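Tryptophan halogenase (Shewanella frigidimarina, PDB 2PYX) probably acts as a flavin-dependent enzyme of the monooxygenase type that uses FAD to halogenate tryptophan or a related substrate. Local coordinates at residues C84-F88 with G288-R292; F137-C142 with F465-L469; W443-T447 with F474-L478. All coordinates share one frame; numbering follows the deposited sequence.

Contact 1 stands apart from the other two: its centre is about 27 Å from that of contact 2 and about 39 Å from that of contact 3. It lies beside the predicted catalytic centre, the side chain of S87 being about 7 Å from that of K89. Contact 2 lies near the predicted substrate site, with the side chain of Y467 about 8 Å from that of E361, predicted to bind L-tryptophan. Contact 3 is remote from these sites but continues contact 2, their centres about 14 Å apart: L469 O and F474 N, 3.1 Å apart, are a probable hydrogen bond, and W443 CH2 packs on F465 CD2 at 3.6 Å.

Contact 1 (C84-F88 with G288-R292); sequences CDASF and GLPTR
D85 meets the 288-292 turn through both its carboxylate and its backbone carbonyl. T291 OG1 donates to D85 OD2; the modelled 2.5 Å is very short and, with D85 deposited in two conformations, doubtful. The other oxygen, OD1, lies 3.0 Å from P290 CD, a length equally uncertain, and P290 CG approaches A86 O, at 3.3 Å. A chi1 of -162° turns CG of D85 away from its backbone N, setting the carboxylate against P290 and T291. D85 O is buried by aliphatic carbons, with L289 CD2 at 3.5 Å and P290 CD at 3.2 Å, and has no hydrogen-bond partner. Proline suits this place: its apolar ring lies along these oxygens, and its fixed phi fits the bend.

The turn joins two neighbouring antiparallel strands, 282-288 and 292-299, as a β-hairpin closed by L289 N to R292 O at 2.9 Å. The opposing segment leaves helix 77-83 through D85, whose left-handed backbone (phi 50°, psi 49°) aspartate tolerates better than most residues, and enters strand 87-95. There S87 CB faces G288 O at 3.7 Å.

Further out, L289 CD1 lies over the rim of one face of the R292 guanidinium, whose NH1 bonds V58 O. R292 NE stays 5.0 Å from D85 OD2, too far for a salt bridge, though its charge may be felt there. P290 O accepts from R512 NH2.

Contact 2 (F137-C142 with F465-L469); sequences FAEAVC and FQYVL
A138 and Y467 mark the nearest approach of the two backbones, their CA atoms 6.7 Å apart. The axes of the helical segments 137-141 and 465-469 come within 10.4 Å and run at 135° to each other, steeply inclined and closer to antiparallel than to parallel. At that spacing large side chains must bridge the gap, which suits the aromatic residues found here.

F137 and Y467 do most of the bridging. With chi1 at 177° the F137 ring swings away from its own backbone N and out toward helix 462-471. The two rings meet obliquely, with centroids 5.2 Å apart and planes at 52°, and F137 CE2 touches Y467 CD1 at 3.5 Å. The same CE2 rests on Q466 CB at 3.6 Å, while F137 CZ lies 3.6 Å from Q466 OE1. The amide of Q466 has its firm anchors elsewhere: NE2 donates to P448 O and D123 OD2, which accounts for a glutamine in a buried position.

Flavin-dependent tryptophan halogenases such as PrnA combine an FAD-binding module with a largely helical one beside the substrate pocket, and this crossing of helices is consistent with that second part.

V141 CG2 lies over the rim of one F137 face and also reaches Y467 CE1 at 3.9 Å. The small side chain of A138 lets the edge of the Y467 ring come close to the helix backbone, with CE1 4.3 Å from A138 CA. Beyond the ring the phenol oxygen passes CB of C142 and is hydrogen-bonded to S114 O, so a tyrosine can fill this apolar seam and still satisfy its buried hydroxyl. W128 meets the F137 ring as well, and P112 and P116 pack on Y467.

Contact 3 (W443-T447 with F474-L478); sequences WRYQT and FNTQL
T476 pushes its side chain against the 443-447 segment, and each of its atoms finds a place there. CB lies 3.5 Å from W443 O. From it, OG1 is set anti to the carbonyl carbon (chi1 -65°) and donates to W443 O at 2.7 Å, meeting that oxygen almost head-on, with a C=O...donor angle of 167°. The methyl CG2 also comes up beside W443 O, at 3.4 Å, and spreads over Q446 C toward T447. Threonine thus supplies a polar and an apolar branch to a surface that has both. OG1 is also hydrogen-bonded to the hydroxyl of Y470 on helix 462-471, the helix these two loops flank on either side in sequence. A valine in its place would probably leave both W443 O and the Y470 hydroxyl without their mate.

The fold here is helical: one loop follows helix 434-443, and the other leads from helix 462-471 toward helix 484-507. The loops are also tied through the backbone, Q477 N donating to R444 O at 2.9 Å in a nearly straight bond (173° at the hydrogen). R444 O receives a CA-H...O contact from T476 as well.

F474 brings its ring edge to W443 O, with CE2 at 3.5 Å, and CZ of the same ring approaches R444 CG. At the exposed end, Q477 OE1 lies in the plane of the Y445 ring, 3.5 Å from CD1. One water donates to both Y445 O and Q477 O, and a second donates to Y445 O and Q477 OE1, so that two waters link the loops through Y445 O. The indole nitrogen of W443 points elsewhere, bonding D452 OD2.

Contact 1 (C84-F88 with G288-R292)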
ATOM      1  N   CYS A  84       1.735 -17.908   1.531  1.00 14.62           N
ATOM      2  CA  CYS A  84       1.127 -16.703   2.092  1.00 14.67           C
ATOM      3  C   CYS A  84      -0.333 -16.512   1.691  1.00 15.48           C
ATOM      4  O   CYS A  84      -0.883 -15.410   1.862  1.00 15.87           O
ATOM      5  CB  CYS A  84       1.961 -15.474   1.698  1.00 16.24           C
ATOM      6  SG  CYS A  84       3.662 -15.646   2.264  1.00 17.05           S
ATOM      7  N   ASP A  85      -0.940 -17.563   1.143  1.00 15.81           N
ATOM      8  CA  ASP A  85      -2.326 -17.520   0.679  0.50 14.91           C
ATOM      9  C   ASP A  85      -2.544 -16.311  -0.223  1.00 16.96           C
ATOM     10  O   ASP A  85      -3.486 -15.559  -0.051  1.00 17.87           O
ATOM     11  CB  ASP A  85      -3.289 -17.498   1.880  0.50 15.99           C
ATOM     12  CG  ASP A  85      -4.719 -17.891   1.512  0.50 14.44           C
ATOM     13  OD1 ASP A  85      -4.947 -18.395   0.395  0.50 15.42           O
ATOM     14  OD2 ASP A  85      -5.614 -17.708   2.359  0.50 17.00           O
ATOM     15  N   ALA A  86      -1.669 -16.142  -1.192  1.00 16.90           N
ATOM     16  CA  ALA A  86      -1.691 -14.934  -2.014  1.00 16.86           C
ATOM     17  C   ALA A  86      -2.472 -15.098  -3.319  1.00 17.81           C
ATOM     18  O   ALA A  86      -2.609 -16.202  -3.859  1.00 17.34           O
ATOM     19  CB  ALA A  86      -0.286 -14.511  -2.336  1.00 17.34           C
ATOM     20  N   SER A  87      -3.021 -13.979  -3.784  1.00 15.65           N
ATOM     21  CA  SER A  87      -3.572 -13.867  -5.129  0.50 14.05           C
ATOM     22  C   SER A  87      -3.021 -12.581  -5.758  1.00 12.03           C
ATOM     23  O   SER A  87      -2.378 -11.751  -5.084  1.00 13.05           O
ATOM     24  CB  SER A  87      -5.105 -13.858  -5.110  0.50 14.77           C
ATOM     25  OG  SER A  87      -5.641 -13.955  -6.421  0.50 14.46           O
ATOM     26  N   PHE A  88      -3.254 -12.399  -7.062  1.00 12.65           N
ATOM     27  CA  PHE A  88      -2.750 -11.244  -7.798  1.00 13.48           C
ATOM     28  C   PHE A  88      -3.702 -10.095  -7.686  1.00 15.76           C
ATOM     29  O   PHE A  88      -4.892 -10.263  -7.900  1.00 19.20           O
ATOM     30  CB  PHE A  88      -2.552 -11.601  -9.277  1.00 14.68           C
ATOM     31  CG  PHE A  88      -1.693 -12.806  -9.469  1.00 15.84           C
ATOM     32  CD1 PHE A  88      -0.324 -12.736  -9.281  1.00 17.44           C
ATOM     33  CD2 PHE A  88      -2.259 -14.019  -9.778  1.00 15.22           C
ATOM     34  CE1 PHE A  88       0.451 -13.879  -9.431  1.00 16.78           C
ATOM     35  CE2 PHE A  88      -1.486 -15.157  -9.909  1.00 19.44           C
ATOM     36  CZ  PHE A  88      -0.144 -15.080  -9.736  1.00 17.46           C
ATOM     37  N   GLY A 288      -9.843 -10.425  -2.063  1.00 16.84           N
ATOM     38  CA  GLY A 288     -10.025 -11.834  -2.425  1.00 17.60           C
ATOM     39  C   GLY A 288      -8.716 -12.600  -2.363  1.00 17.15           C
ATOM     40  O   GLY A 288      -7.763 -12.295  -3.109  1.00 17.12           O
ATOM     41  N   LEU A 289      -8.653 -13.555  -1.425  1.00 17.24           N
ATOM     42  CA  LEU A 289      -7.569 -14.547  -1.323  1.00 16.88           C
ATOM     43  C   LEU A 289      -8.090 -15.857  -1.942  1.00 17.40           C
ATOM     44  O   LEU A 289      -9.252 -15.961  -2.270  1.00 17.52           O
ATOM     45  CB  LEU A 289      -7.131 -14.793   0.136  1.00 18.35           C
ATOM     46  CG  LEU A 289      -6.743 -13.558   0.969  1.00 20.44           C
ATOM     47  CD1 LEU A 289      -6.347 -13.964   2.368  1.00 21.75           C
ATOM     48  CD2 LEU A 289      -5.625 -12.777   0.346  1.00 20.18           C
ATOM     49  N   PRO A 290      -7.198 -16.812  -2.180  1.00 19.90           N
ATOM     50  CA  PRO A 290      -7.691 -18.060  -2.760  1.00 20.94           C
ATOM     51  C   PRO A 290      -8.714 -18.788  -1.889  1.00 23.07           C
ATOM     52  O   PRO A 290      -9.642 -19.363  -2.425  1.00 24.82           O
ATOM     53  CB  PRO A 290      -6.418 -18.896  -2.902  1.00 21.83           C
ATOM     54  CG  PRO A 290      -5.307 -17.921  -2.948  1.00 25.03           C
ATOM     55  CD  PRO A 290      -5.735 -16.797  -2.042  1.00 22.00           C
ATOM     56  N   THR A 291      -8.516 -18.754  -0.571  1.00 26.00           N
ATOM     57  CA  THR A 291      -9.296 -19.548   0.377  1.00 28.04           C
ATOM     58  C   THR A 291     -10.553 -18.817   0.877  1.00 28.01           C
ATOM     59  O   THR A 291     -11.498 -19.445   1.324  1.00 28.86           O
ATOM     60  CB  THR A 291      -8.418 -19.954   1.585  1.00 28.36           C
ATOM     61  OG1 THR A 291      -7.836 -18.786   2.193  1.00 33.00           O
ATOM     62  CG2 THR A 291      -7.263 -20.869   1.134  1.00 30.14           C
ATOM     63  N   ARG A 292     -10.564 -17.487   0.797  1.00 22.31           N
ATOM     64  CA  ARG A 292     -11.646 -16.702   1.399  1.00 20.51           C
ATOM     65  C   ARG A 292     -11.436 -15.242   1.057  1.00 19.91           C
ATOM     66  O   ARG A 292     -10.437 -14.917   0.447  1.00 18.93           O
ATOM     67  CB  ARG A 292     -11.598 -16.810   2.910  1.00 22.92           C
ATOM     68  CG  ARG A 292     -10.254 -16.406   3.482  1.00 26.65           C
ATOM     69  CD  ARG A 292     -10.198 -16.535   4.982  1.00 37.15           C
ATOM     70  NE  ARG A 292      -8.986 -15.918   5.518  1.00 36.99           N
ATOM     71  CZ  ARG A 292      -8.783 -14.602   5.653  1.00 43.80           C
ATOM     72  NH1 ARG A 292      -9.711 -13.715   5.299  1.00 42.48           N
ATOM     73  NH2 ARG A 292      -7.629 -14.167   6.144  1.00 44.30           N
TER

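Contact 2 (F137-C142 with F465-L469)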
ATOM      1  N   PHE A 137     -11.702   6.873 -19.270  1.00 12.71           N
ATOM      2  CA  PHE A 137     -10.277   7.055 -19.308  1.00 12.61           C
ATOM      3  C   PHE A 137      -9.545   5.713 -19.212  1.00 12.27           C
ATOM      4  O   PHE A 137      -8.674   5.415 -20.019  1.00 12.39           O
ATOM      5  CB  PHE A 137      -9.866   8.004 -18.173  1.00 12.53           C
ATOM      6  CG  PHE A 137      -8.383   8.224 -18.058  1.00 11.86           C
ATOM      7  CD1 PHE A 137      -7.633   8.746 -19.105  1.00 12.06           C
ATOM      8  CD2 PHE A 137      -7.724   7.889 -16.890  1.00 13.48           C
ATOM      9  CE1 PHE A 137      -6.258   8.938 -18.972  1.00 12.98           C
ATOM     10  CE2 PHE A 137      -6.373   8.096 -16.738  1.00 12.73           C
ATOM     11  CZ  PHE A 137      -5.625   8.594 -17.779  1.00 12.75           C
ATOM     12  N   ALA A 138      -9.896   4.889 -18.246  1.00 10.48           N
ATOM     13  CA  ALA A 138      -9.165   3.636 -18.059  1.00 11.63           C
ATOM     14  C   ALA A 138      -9.303   2.698 -19.261  1.00 12.35           C
ATOM     15  O   ALA A 138      -8.314   2.114 -19.709  1.00 13.64           O
ATOM     16  CB  ALA A 138      -9.587   2.924 -16.806  1.00 11.49           C
ATOM     17  N   GLU A 139     -10.507   2.595 -19.809  1.00 12.11           N
ATOM     18  CA  GLU A 139     -10.611   1.780 -21.034  1.00 15.15           C
ATOM     19  C   GLU A 139      -9.775   2.337 -22.188  1.00 14.64           C
ATOM     20  O   GLU A 139      -9.207   1.552 -22.970  1.00 14.66           O
ATOM     21  CB  GLU A 139     -12.055   1.634 -21.459  1.00 16.40           C
ATOM     22  CG  GLU A 139     -12.186   0.653 -22.646  1.00 21.30           C
ATOM     23  CD  GLU A 139     -13.613   0.333 -23.038  1.00 29.17           C
ATOM     24  OE1 GLU A 139     -14.540   0.491 -22.215  1.00 23.01           O
ATOM     25  OE2 GLU A 139     -13.804  -0.080 -24.203  1.00 37.80           O
ATOM     26  N   ALA A 140      -9.722   3.668 -22.310  1.00 12.64           N
ATOM     27  CA  ALA A 140      -9.023   4.303 -23.411  1.00 14.73           C
ATOM     28  C   ALA A 140      -7.520   4.093 -23.355  1.00 15.13           C
ATOM     29  O   ALA A 140      -6.869   4.046 -24.410  1.00 15.19           O
ATOM     30  CB  ALA A 140      -9.339   5.785 -23.467  1.00 15.41           C
ATOM     31  N   VAL A 141      -6.930   3.982 -22.151  1.00 13.00           N
ATOM     32  CA  VAL A 141      -5.474   4.052 -22.010  1.00 12.79           C
ATOM     33  C   VAL A 141      -4.827   2.812 -21.435  1.00 14.37           C
ATOM     34  O   VAL A 141      -3.614   2.724 -21.372  1.00 13.77           O
ATOM     35  CB  VAL A 141      -4.994   5.270 -21.170  1.00 12.33           C
ATOM     36  CG1 VAL A 141      -5.545   6.570 -21.714  1.00 16.41           C
ATOM     37  CG2 VAL A 141      -5.370   5.099 -19.714  1.00 13.44           C
ATOM     38  N   CYS A 142      -5.612   1.844 -20.987  1.00 14.27           N
ATOM     39  CA  CYS A 142      -5.002   0.633 -20.471  0.50 14.14           C
ATOM     40  C   CYS A 142      -5.864  -0.557 -20.810  1.00 15.82           C
ATOM     41  O   CYS A 142      -6.975  -0.416 -21.303  1.00 17.03           O
ATOM     42  CB  CYS A 142      -4.726   0.711 -18.949  0.50 12.10           C
ATOM     43  SG  CYS A 142      -6.184   0.390 -17.871  0.50  9.51           S
ATOM     44  N   PHE A 465      -3.460   9.963 -10.110  1.00  9.02           N
ATOM     45  CA  PHE A 465      -4.352  11.086  -9.954  1.00  9.01           C
ATOM     46  C   PHE A 465      -5.294  11.177 -11.135  1.00  8.29           C
ATOM     47  O   PHE A 465      -6.490  11.452 -10.973  1.00 10.13           O
ATOM     48  CB  PHE A 465      -3.572  12.374  -9.746  1.00  9.41           C
ATOM     49  CG  PHE A 465      -2.900  12.446  -8.410  1.00 10.39           C
ATOM     50  CD1 PHE A 465      -1.682  11.823  -8.203  1.00 15.02           C
ATOM     51  CD2 PHE A 465      -3.519  13.076  -7.339  1.00 10.89           C
ATOM     52  CE1 PHE A 465      -1.074  11.867  -6.950  1.00 15.09           C
ATOM     53  CE2 PHE A 465      -2.929  13.116  -6.096  1.00 10.84           C
ATOM     54  CZ  PHE A 465      -1.694  12.512  -5.904  1.00 12.67           C
ATOM     55  N   GLN A 466      -4.802  10.941 -12.342  1.00  8.44           N
ATOM     56  CA  GLN A 466      -5.673  10.932 -13.515  1.00  9.09           C
ATOM     57  C   GLN A 466      -6.730   9.842 -13.424  1.00  7.80           C
ATOM     58  O   GLN A 466      -7.903  10.065 -13.721  1.00  8.85           O
ATOM     59  CB  GLN A 466      -4.831  10.708 -14.779  1.00  9.66           C
ATOM     60  CG  GLN A 466      -3.808  11.821 -15.028  1.00  9.60           C
ATOM     61  CD  GLN A 466      -2.836  11.507 -16.152  1.00 12.50           C
ATOM     62  OE1 GLN A 466      -2.706  10.345 -16.579  1.00 12.48           O
ATOM     63  NE2 GLN A 466      -2.176  12.557 -16.670  1.00 13.59           N
ATOM     64  N   TYR A 467      -6.323   8.653 -13.012  1.00  8.06           N
ATOM     65  CA  TYR A 467      -7.270   7.534 -12.967  1.00  9.21           C
ATOM     66  C   TYR A 467      -8.410   7.821 -11.994  1.00  9.36           C
ATOM     67  O   TYR A 467      -9.557   7.487 -12.265  1.00 10.06           O
ATOM     68  CB  TYR A 467      -6.597   6.245 -12.551  1.00 10.13           C
ATOM     69  CG  TYR A 467      -5.802   5.572 -13.610  1.00 10.21           C
ATOM     70  CD1 TYR A 467      -6.388   5.207 -14.836  1.00 10.16           C
ATOM     71  CD2 TYR A 467      -4.491   5.203 -13.381  1.00  8.53           C
ATOM     72  CE1 TYR A 467      -5.629   4.509 -15.817  1.00 11.33           C
ATOM     73  CE2 TYR A 467      -3.744   4.475 -14.373  1.00  9.18           C
ATOM     74  CZ  TYR A 467      -4.328   4.160 -15.579  1.00  9.34           C
ATOM     75  OH  TYR A 467      -3.589   3.442 -16.526  1.00 11.23           O
ATOM     76  N   VAL A 468      -8.092   8.391 -10.830  1.00  8.40           N
ATOM     77  CA  VAL A 468      -9.126   8.716  -9.853  1.00  7.51           C
ATOM     78  C   VAL A 468      -9.947   9.911 -10.321  1.00  8.25           C
ATOM     79  O   VAL A 468     -11.190   9.857 -10.330  1.00  9.05           O
ATOM     80  CB  VAL A 468      -8.538   8.920  -8.437  1.00  8.59           C
ATOM     81  CG1 VAL A 468      -9.621   9.452  -7.466  1.00 10.03           C
ATOM     82  CG2 VAL A 468      -7.988   7.601  -7.916  1.00  9.65           C
ATOM     83  N   LEU A 469      -9.294  11.002 -10.702  1.00  7.69           N
ATOM     84  CA  LEU A 469     -10.005  12.214 -11.085  1.00  8.66           C
ATOM     85  C   LEU A 469     -11.017  11.920 -12.189  1.00  9.72           C
ATOM     86  O   LEU A 469     -12.176  12.320 -12.112  1.00  9.69           O
ATOM     87  CB  LEU A 469      -9.003  13.280 -11.535  1.00 10.09           C
ATOM     88  CG  LEU A 469      -9.470  14.714 -11.671  1.00 10.89           C
ATOM     89  CD1 LEU A 469      -9.855  15.321 -10.338  1.00 11.51           C
ATOM     90  CD2 LEU A 469      -8.398  15.589 -12.286  1.00 10.09           C
TER

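Contact 3 (W443-T447 with F474-L478)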
ATOM      1  N   TRP A 443      -6.794  21.664 -11.767  1.00  8.58           N
ATOM      2  CA  TRP A 443      -7.249  20.570 -12.609  1.00  8.26           C
ATOM      3  C   TRP A 443      -8.588  20.862 -13.272  1.00  9.36           C
ATOM      4  O   TRP A 443      -8.955  20.145 -14.195  1.00 10.32           O
ATOM      5  CB  TRP A 443      -7.275  19.273 -11.820  1.00 10.14           C
ATOM      6  CG  TRP A 443      -5.932  18.821 -11.397  1.00  8.19           C
ATOM      7  CD1 TRP A 443      -4.731  19.122 -12.002  1.00  9.45           C
ATOM      8  CD2 TRP A 443      -5.615  17.941 -10.307  1.00  7.56           C
ATOM      9  NE1 TRP A 443      -3.702  18.472 -11.350  1.00 11.23           N
ATOM     10  CE2 TRP A 443      -4.209  17.749 -10.311  1.00  8.36           C
ATOM     11  CE3 TRP A 443      -6.372  17.320  -9.310  1.00  9.73           C
ATOM     12  CZ2 TRP A 443      -3.564  16.964  -9.348  1.00 13.08           C
ATOM     13  CZ3 TRP A 443      -5.716  16.550  -8.356  1.00 12.47           C
ATOM     14  CH2 TRP A 443      -4.337  16.393  -8.387  1.00 12.07           C
ATOM     15  N   ARG A 444      -9.297  21.898 -12.829  1.00  9.32           N
ATOM     16  CA  ARG A 444     -10.444  22.367 -13.608  1.00 10.12           C
ATOM     17  C   ARG A 444     -10.022  22.809 -14.997  1.00  9.99           C
ATOM     18  O   ARG A 444     -10.838  22.807 -15.916  1.00 10.71           O
ATOM     19  CB  ARG A 444     -11.120  23.525 -12.906  1.00 11.37           C
ATOM     20  CG  ARG A 444     -11.838  23.180 -11.650  1.00 18.82           C
ATOM     21  CD  ARG A 444     -12.361  24.442 -10.985  1.00 27.55           C
ATOM     22  NE  ARG A 444     -13.374  25.078 -11.821  1.00 27.07           N
ATOM     23  CZ  ARG A 444     -13.837  26.322 -11.670  1.00 33.52           C
ATOM     24  NH1 ARG A 444     -13.380  27.113 -10.709  1.00 33.43           N
ATOM     25  NH2 ARG A 444     -14.779  26.771 -12.496  1.00 31.54           N
ATOM     26  N   TYR A 445      -8.760  23.203 -15.137  1.00 11.32           N
ATOM     27  CA  TYR A 445      -8.279  23.883 -16.333  1.00  9.54           C
ATOM     28  C   TYR A 445      -7.233  23.124 -17.109  1.00 11.56           C
ATOM     29  O   TYR A 445      -7.008  23.408 -18.292  1.00 10.50           O
ATOM     30  CB  TYR A 445      -7.792  25.307 -16.012  1.00  9.59           C
ATOM     31  CG  TYR A 445      -8.883  26.136 -15.439  1.00 12.87           C
ATOM     32  CD1 TYR A 445      -9.876  26.633 -16.257  1.00 14.18           C
ATOM     33  CD2 TYR A 445      -8.959  26.384 -14.074  1.00 14.40           C
ATOM     34  CE1 TYR A 445     -10.913  27.364 -15.724  1.00 12.97           C
ATOM     35  CE2 TYR A 445      -9.982  27.122 -13.543  1.00 16.11           C
ATOM     36  CZ  TYR A 445     -10.951  27.612 -14.376  1.00 15.26           C
ATOM     37  OH  TYR A 445     -12.015  28.371 -13.858  1.00 23.49           O
ATOM     38  N   GLN A 446      -6.586  22.149 -16.479  1.00 10.65           N
ATOM     39  CA  GLN A 446      -5.637  21.283 -17.180  1.00  9.83           C
ATOM     40  C   GLN A 446      -5.554  19.923 -16.502  1.00 10.14           C
ATOM     41  O   GLN A 446      -5.836  19.802 -15.310  1.00 10.20           O
ATOM     42  CB  GLN A 446      -4.253  21.909 -17.275  1.00 10.33           C
ATOM     43  CG  GLN A 446      -3.567  22.146 -15.929  1.00  9.55           C
ATOM     44  CD  GLN A 446      -2.197  22.755 -16.099  1.00 13.10           C
ATOM     45  OE1 GLN A 446      -1.997  23.630 -16.963  1.00 13.34           O
ATOM     46  NE2 GLN A 446      -1.227  22.286 -15.305  1.00 12.24           N
ATOM     47  N   THR A 447      -5.158  18.896 -17.234  1.00  9.80           N
ATOM     48  CA  THR A 447      -5.049  17.591 -16.636  1.00  9.98           C
ATOM     49  C   THR A 447      -3.905  17.515 -15.628  1.00 10.05           C
ATOM     50  O   THR A 447      -2.908  18.246 -15.749  1.00 10.55           O
ATOM     51  CB  THR A 447      -4.865  16.473 -17.661  1.00 12.26           C
ATOM     52  OG1 THR A 447      -3.629  16.675 -18.357  1.00 18.48           O
ATOM     53  CG2 THR A 447      -6.014  16.453 -18.645  1.00 12.08           C
ATOM     54  N   PHE A 474     -14.680  13.863 -13.173  1.00 10.29           N
ATOM     55  CA  PHE A 474     -14.342  15.268 -12.972  1.00  9.69           C
ATOM     56  C   PHE A 474     -14.171  15.983 -14.306  1.00 10.41           C
ATOM     57  O   PHE A 474     -13.597  15.411 -15.237  1.00 11.38           O
ATOM     58  CB  PHE A 474     -13.049  15.327 -12.176  1.00 11.22           C
ATOM     59  CG  PHE A 474     -12.628  16.714 -11.750  1.00 10.16           C
ATOM     60  CD1 PHE A 474     -12.952  17.204 -10.509  1.00 11.89           C
ATOM     61  CD2 PHE A 474     -11.784  17.492 -12.567  1.00 10.91           C
ATOM     62  CE1 PHE A 474     -12.487  18.433 -10.084  1.00 13.65           C
ATOM     63  CE2 PHE A 474     -11.348  18.709 -12.137  1.00 11.92           C
ATOM     64  CZ  PHE A 474     -11.686  19.186 -10.912  1.00 12.33           C
ATOM     65  N   ASN A 475     -14.674  17.204 -14.409  1.00 11.15           N
ATOM     66  CA  ASN A 475     -14.583  17.961 -15.661  0.50 12.45           C
ATOM     67  C   ASN A 475     -13.365  18.873 -15.713  1.00 12.13           C
ATOM     68  O   ASN A 475     -13.148  19.669 -14.801  1.00 11.99           O
ATOM     69  CB  ASN A 475     -15.840  18.802 -15.865  0.50 13.50           C
ATOM     70  CG  ASN A 475     -17.067  17.965 -16.154  0.50 15.15           C
ATOM     71  OD1 ASN A 475     -18.102  18.166 -15.538  0.50 21.19           O
ATOM     72  ND2 ASN A 475     -16.975  17.054 -17.115  0.50 17.56           N
ATOM     73  N   THR A 476     -12.605  18.744 -16.807  1.00 11.16           N
ATOM     74  CA  THR A 476     -11.433  19.571 -17.072  1.00 10.17           C
ATOM     75  C   THR A 476     -11.671  20.251 -18.413  1.00 11.16           C
ATOM     76  O   THR A 476     -12.107  19.602 -19.379  1.00 13.35           O
ATOM     77  CB  THR A 476     -10.166  18.732 -17.114  1.00 10.47           C
ATOM     78  OG1 THR A 476      -9.939  18.183 -15.812  1.00  9.75           O
ATOM     79  CG2 THR A 476      -8.975  19.513 -17.513  1.00 10.55           C
ATOM     80  N   GLN A 477     -11.411  21.552 -18.455  1.00 11.24           N
ATOM     81  CA  GLN A 477     -11.503  22.338 -19.686  1.00 13.72           C
ATOM     82  C   GLN A 477     -10.659  21.720 -20.782  1.00 14.96           C
ATOM     83  O   GLN A 477      -9.498  21.340 -20.549  1.00 12.50           O
ATOM     84  CB  GLN A 477     -11.066  23.783 -19.402  1.00 14.84           C
ATOM     85  CG  GLN A 477     -11.206  24.788 -20.547  1.00 19.48           C
ATOM     86  CD  GLN A 477     -11.135  26.191 -20.054  1.00 21.85           C
ATOM     87  OE1 GLN A 477     -10.072  26.673 -19.704  1.00 23.83           O
ATOM     88  NE2 GLN A 477     -12.280  26.868 -20.003  1.00 34.97           N
ATOM     89  N   LEU A 478     -11.210  21.602 -21.988  1.00 14.54           N
ATOM     90  CA  LEU A 478     -10.450  20.974 -23.083  1.00 14.46           C
ATOM     91  C   LEU A 478      -9.278  21.837 -23.531  1.00 14.59           C
ATOM     92  O   LEU A 478      -9.395  23.060 -23.604  1.00 12.47           O
ATOM     93  CB  LEU A 478     -11.351  20.692 -24.279  1.00 15.30           C
ATOM     94  CG  LEU A 478     -12.593  19.852 -24.066  1.00 17.55           C
ATOM     95  CD1 LEU A 478     -13.196  19.582 -25.436  1.00 19.13           C
ATOM     96  CD2 LEU A 478     -12.264  18.557 -23.383  1.00 18.49           C
TER
HETATM   97  O   HOH W   1      -6.806  21.791 -20.664  1.00 14.88           O
HETATM   98  O   HOH W   2      -7.735  25.466 -19.922  1.00 18.89           O